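Succinate dehydrogenase subunit A (Mycolicibacterium smegmatis, PDB 7D6V) probably oxidises succinate to fumarate as the FAD-bearing flavoprotein subunit of a membrane-bound succinate dehydrogenase, Sdh1, that passes electrons on toward quinone. Local coordinates at residues A[27-32]-A[149-154]; A[469-474]-A[532-537]. All coordinates share one frame; numbering follows the deposited sequence.

Contact 1. Residues A[27-32]-A[149-154]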
# COMPACT_ATOMS: atom_id res chain seq x y z
N ALA A 27 17.44 18.37 7.32
CA ALA A 27 18.21 19.38 6.62
C ALA A 27 17.39 20.64 6.39
O ALA A 27 17.91 21.76 6.48
CB ALA A 27 18.72 18.83 5.29
N ARG A 28 16.09 20.49 6.09
CA ARG A 28 15.24 21.67 5.97
C ARG A 28 15.09 22.37 7.31
O ARG A 28 15.05 23.61 7.36
CB ARG A 28 13.87 21.28 5.41
CG ARG A 28 13.04 22.46 4.94
CD ARG A 28 12.04 22.89 5.99
NE ARG A 28 11.06 23.84 5.49
CZ ARG A 28 10.20 24.50 6.26
NH1 ARG A 28 10.22 24.31 7.57
NH2 ARG A 28 9.33 25.34 5.73
N GLU A 29 14.99 21.61 8.40
CA GLU A 29 14.87 22.24 9.72
C GLU A 29 16.10 23.07 10.04
O GLU A 29 15.99 24.17 10.60
CB GLU A 29 14.64 21.18 10.79
CG GLU A 29 13.31 20.45 10.69
CD GLU A 29 12.11 21.33 10.94
OE1 GLU A 29 12.22 22.29 11.74
OE2 GLU A 29 11.05 21.07 10.34
N ARG A 30 17.29 22.56 9.71
CA ARG A 30 18.50 23.34 9.95
C ARG A 30 18.62 24.52 9.00
O ARG A 30 19.44 25.41 9.23
CB ARG A 30 19.73 22.45 9.84
CG ARG A 30 19.70 21.25 10.76
CD ARG A 30 20.28 21.57 12.13
NE ARG A 30 19.44 22.48 12.91
CZ ARG A 30 18.24 22.17 13.42
NH1 ARG A 30 17.72 20.97 13.22
NH2 ARG A 30 17.56 23.07 14.11
N GLY A 31 17.85 24.53 7.91
CA GLY A 31 17.79 25.67 7.02
C GLY A 31 18.70 25.47 5.84
O GLY A 31 19.88 25.81 5.89
N LEU A 32 18.14 24.96 4.74
CA LEU A 32 18.91 24.49 3.61
C LEU A 32 17.96 24.31 2.44
O LEU A 32 16.77 24.06 2.62
CB LEU A 32 19.61 23.15 3.90
CG LEU A 32 20.90 23.08 4.70
CD1 LEU A 32 21.46 21.67 4.66
CD2 LEU A 32 21.92 24.06 4.17
N VAL A 149 5.23 17.38 2.49
CA VAL A 149 4.22 18.21 1.84
C VAL A 149 3.79 19.35 2.75
O VAL A 149 3.58 20.48 2.30
CB VAL A 149 3.03 17.34 1.39
CG1 VAL A 149 1.87 18.21 0.97
CG2 VAL A 149 3.45 16.43 0.25
N SER A 150 3.65 19.08 4.05
CA SER A 150 3.33 20.12 5.01
C SER A 150 4.41 21.20 5.05
O SER A 150 4.11 22.40 5.10
CB SER A 150 3.14 19.51 6.39
OG SER A 150 2.85 20.49 7.36
N LEU A 151 5.68 20.78 5.04
CA LEU A 151 6.77 21.74 5.08
C LEU A 151 6.77 22.63 3.85
O LEU A 151 7.00 23.84 3.94
CB LEU A 151 8.10 21.01 5.23
CG LEU A 151 8.35 20.40 6.61
CD1 LEU A 151 9.61 19.56 6.62
CD2 LEU A 151 8.43 21.48 7.67
N GLN A 152 6.49 22.06 2.68
CA GLN A 152 6.44 22.92 1.50
C GLN A 152 5.17 23.75 1.44
O GLN A 152 5.18 24.81 0.80
CB GLN A 152 6.63 22.13 0.21
CG GLN A 152 5.92 20.82 0.09
CD GLN A 152 6.48 19.99 -1.04
OE1 GLN A 152 7.55 20.28 -1.57
NE2 GLN A 152 5.75 18.95 -1.43
N GLN A 153 4.09 23.34 2.10
CA GLN A 153 2.95 24.24 2.27
C GLN A 153 3.33 25.45 3.12
O GLN A 153 2.93 26.59 2.82
CB GLN A 153 1.78 23.50 2.91
CG GLN A 153 1.00 22.63 1.94
CD GLN A 153 0.08 21.66 2.64
OE1 GLN A 153 0.19 21.45 3.85
NE2 GLN A 153 -0.83 21.05 1.89
N GLU A 154 4.10 25.23 4.19
CA GLU A 154 4.61 26.35 4.97
C GLU A 154 5.52 27.24 4.13
O GLU A 154 5.47 28.48 4.24
CB GLU A 154 5.37 25.85 6.20
CG GLU A 154 4.57 24.92 7.10
CD GLU A 154 5.44 24.21 8.12
OE1 GLU A 154 6.36 24.86 8.66
OE2 GLU A 154 5.22 23.01 8.36
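Arg28 reaches from helix 18-30 across to Leu151 on helix 136-159, joining the first helix of the Rossmann-type FAD-binding fold to a helix on its flank. Arg28 and Leu151 are the facing pair, their CA atoms 8.5 Å apart, and the contact is made by side chains. The arginine chain leaves with CG anti to the backbone N (chi1 -166°) and bends at chi2, which carries the guanidinium over Leu151. That side chain underlies one face of the flat group: its CD2 methyl lies 3.4 Å from Arg28 NH1, an apolar support for a charged end. NH2 of Arg28 also comes within 3.3 Å of Leu151 O, but at too poor an angle for a hydrogen bond. The strongest polar partner of Arg28 lies just past the segment: NH2 forms a salt bridge with Asp155 OD1. Glu154 adds a second negative charge nearby, its OE1 4.0 Å from Arg28 NH1, beyond salt-bridge range and with the carboxylate plane turned 82° from the guanidinium. Gln153, one residue before Glu154, hydrogen-bonds Ile115 O and Ser117 OG of the iron-sulfur subunit. From the exposed Glu29, whose chain bends at chi2, OE2 approaches Leu151 CD2 at 3.8 Å.

Contact 2. Residues A[469-474]-A[532-537]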
# COMPACT_ATOMS: atom_id res chain seq x y z
N LEU A 469 25.56 7.13 -22.47
CA LEU A 469 25.11 6.97 -23.85
C LEU A 469 25.80 5.83 -24.59
O LEU A 469 25.38 5.50 -25.70
CB LEU A 469 25.32 8.27 -24.63
CG LEU A 469 24.31 9.39 -24.38
CD1 LEU A 469 24.49 10.49 -25.41
CD2 LEU A 469 22.89 8.86 -24.41
N ALA A 470 26.83 5.23 -24.00
CA ALA A 470 27.56 4.16 -24.67
C ALA A 470 26.69 2.96 -25.09
O ALA A 470 26.92 2.43 -26.19
CB ALA A 470 28.72 3.70 -23.79
N PRO A 471 25.73 2.48 -24.29
CA PRO A 471 24.97 1.29 -24.71
C PRO A 471 24.11 1.47 -25.95
O PRO A 471 23.43 0.52 -26.35
CB PRO A 471 24.09 0.98 -23.49
CG PRO A 471 24.17 2.18 -22.63
CD PRO A 471 25.50 2.77 -22.87
N PHE A 472 24.08 2.65 -26.58
CA PHE A 472 23.27 2.85 -27.78
C PHE A 472 24.05 2.65 -29.07
O PHE A 472 23.43 2.66 -30.14
CB PHE A 472 22.64 4.25 -27.77
CG PHE A 472 21.41 4.35 -26.92
CD1 PHE A 472 21.38 5.20 -25.82
CD2 PHE A 472 20.29 3.61 -27.21
CE1 PHE A 472 20.25 5.30 -25.04
CE2 PHE A 472 19.16 3.71 -26.44
CZ PHE A 472 19.14 4.55 -25.35
N GLU A 473 25.36 2.48 -29.01
CA GLU A 473 26.13 2.23 -30.22
C GLU A 473 26.04 0.76 -30.63
O GLU A 473 25.79 -0.11 -29.78
CB GLU A 473 27.58 2.64 -30.02
CG GLU A 473 27.75 3.89 -29.18
CD GLU A 473 27.37 5.15 -29.93
OE1 GLU A 473 27.79 5.30 -31.10
OE2 GLU A 473 26.64 5.99 -29.36
N PRO A 474 26.23 0.45 -31.92
CA PRO A 474 25.98 -0.92 -32.39
C PRO A 474 26.69 -2.02 -31.62
O PRO A 474 26.07 -3.04 -31.30
CB PRO A 474 26.45 -0.85 -33.85
CG PRO A 474 26.16 0.54 -34.26
CD PRO A 474 26.39 1.40 -33.04
N PRO A 532 13.30 0.96 -20.43
CA PRO A 532 13.79 0.14 -19.31
C PRO A 532 14.95 -0.76 -19.67
O PRO A 532 15.69 -1.16 -18.76
CB PRO A 532 12.55 -0.68 -18.91
CG PRO A 532 11.65 -0.62 -20.07
CD PRO A 532 11.90 0.65 -20.79
N GLY A 533 15.15 -1.11 -20.94
CA GLY A 533 16.35 -1.85 -21.31
C GLY A 533 17.61 -1.02 -21.13
O GLY A 533 18.63 -1.51 -20.64
N TRP A 534 17.54 0.26 -21.51
CA TRP A 534 18.64 1.18 -21.26
C TRP A 534 18.89 1.34 -19.76
O TRP A 534 20.04 1.37 -19.31
CB TRP A 534 18.32 2.52 -21.92
CG TRP A 534 19.31 3.61 -21.71
CD1 TRP A 534 20.66 3.51 -21.74
CD2 TRP A 534 19.01 4.99 -21.45
NE1 TRP A 534 21.23 4.73 -21.50
CE2 TRP A 534 20.24 5.66 -21.32
CE3 TRP A 534 17.83 5.71 -21.31
CZ2 TRP A 534 20.32 7.02 -21.07
CZ3 TRP A 534 17.91 7.07 -21.05
CH2 TRP A 534 19.15 7.71 -20.93
N HIS A 535 17.82 1.45 -18.98
CA HIS A 535 17.96 1.58 -17.53
C HIS A 535 18.62 0.35 -16.92
O HIS A 535 19.47 0.46 -16.03
CB HIS A 535 16.59 1.83 -16.90
CG HIS A 535 15.85 2.98 -17.50
ND1 HIS A 535 14.48 3.14 -17.35
CD2 HIS A 535 16.27 4.03 -18.24
CE1 HIS A 535 14.10 4.23 -17.99
NE2 HIS A 535 15.17 4.79 -18.53
N LEU A 536 18.23 -0.84 -17.39
CA LEU A 536 18.86 -2.07 -16.91
C LEU A 536 20.33 -2.13 -17.30
O LEU A 536 21.17 -2.55 -16.50
CB LEU A 536 18.10 -3.28 -17.45
CG LEU A 536 18.55 -4.65 -16.95
CD1 LEU A 536 18.55 -4.69 -15.44
CD2 LEU A 536 17.67 -5.74 -17.52
N ALA A 537 20.65 -1.71 -18.52
CA ALA A 537 22.04 -1.67 -18.95
C ALA A 537 22.86 -0.74 -18.09
O ALA A 537 24.04 -1.00 -17.81
CB ALA A 537 22.13 -1.26 -20.42
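The short 3-10 turn 470-472 lies against the first turns of helix 532-556, the backbones coming nearest at Pro471 and Ala537, whose CA atoms are 7.1 Å apart. Trp534 has the largest share of the buried surface. Its CG is anti to the backbone N (chi1 177°), which sends the indole out to meet two neighbouring residues of the turn from different directions. Phe472 comes over a face: its CE1 sits 3.6 Å above the indole plane, displaced toward the rim, and lies 3.7 Å from Trp534 CE2. The phenyl ring and the five-membered ring have centroids 4.6 Å apart and planes inclined at 45°, an oblique aromatic pair. Pro471 approaches the indole edge instead, its CG close to the ring plane and 3.9 Å from Trp534 CD1. This buried apolar cluster joins the turn after helix 458-469 to the start of a long helix in the fumarate reductase flavoprotein C-terminal region; the Trp534 side chain lies about 13 Å from the bound FAD. The indole's polar edge is satisfied by the end of helix 458-469: NE1 donates a hydrogen bond to Val468 O, which helps fix the ring's rotation. Tyr190 also meets the Trp534 ring, with planes at about 30°. Farther along helix 532-556, Pro471 CB packs 4.3 Å from Ala537 CB, and Val524 touches both residues.

In the fold
From the N terminus, the chain passes through strand 11-14 and helix 18-30, where the first half of contact 1 lies. After 116 residues, helix 136-159 comes alongside and closes that long loop inside the FAD-binding domain. The chain then adds more strands, including 184-191, and runs through helix 427-448 before contact 2 opens at the end of helix 458-469. It closes 57 residues later, a little over half of them helical, at the start of helix 532-556. The two loops follow in series, neither nested nor crossed. Their centres are 37 Å apart and their nearest atoms about 24 Å: contact 1 ties FAD-binding helices, contact 2 helices of the C-terminal part. Helix 427-448 packs against Arg30 and Leu32 beside contact 1.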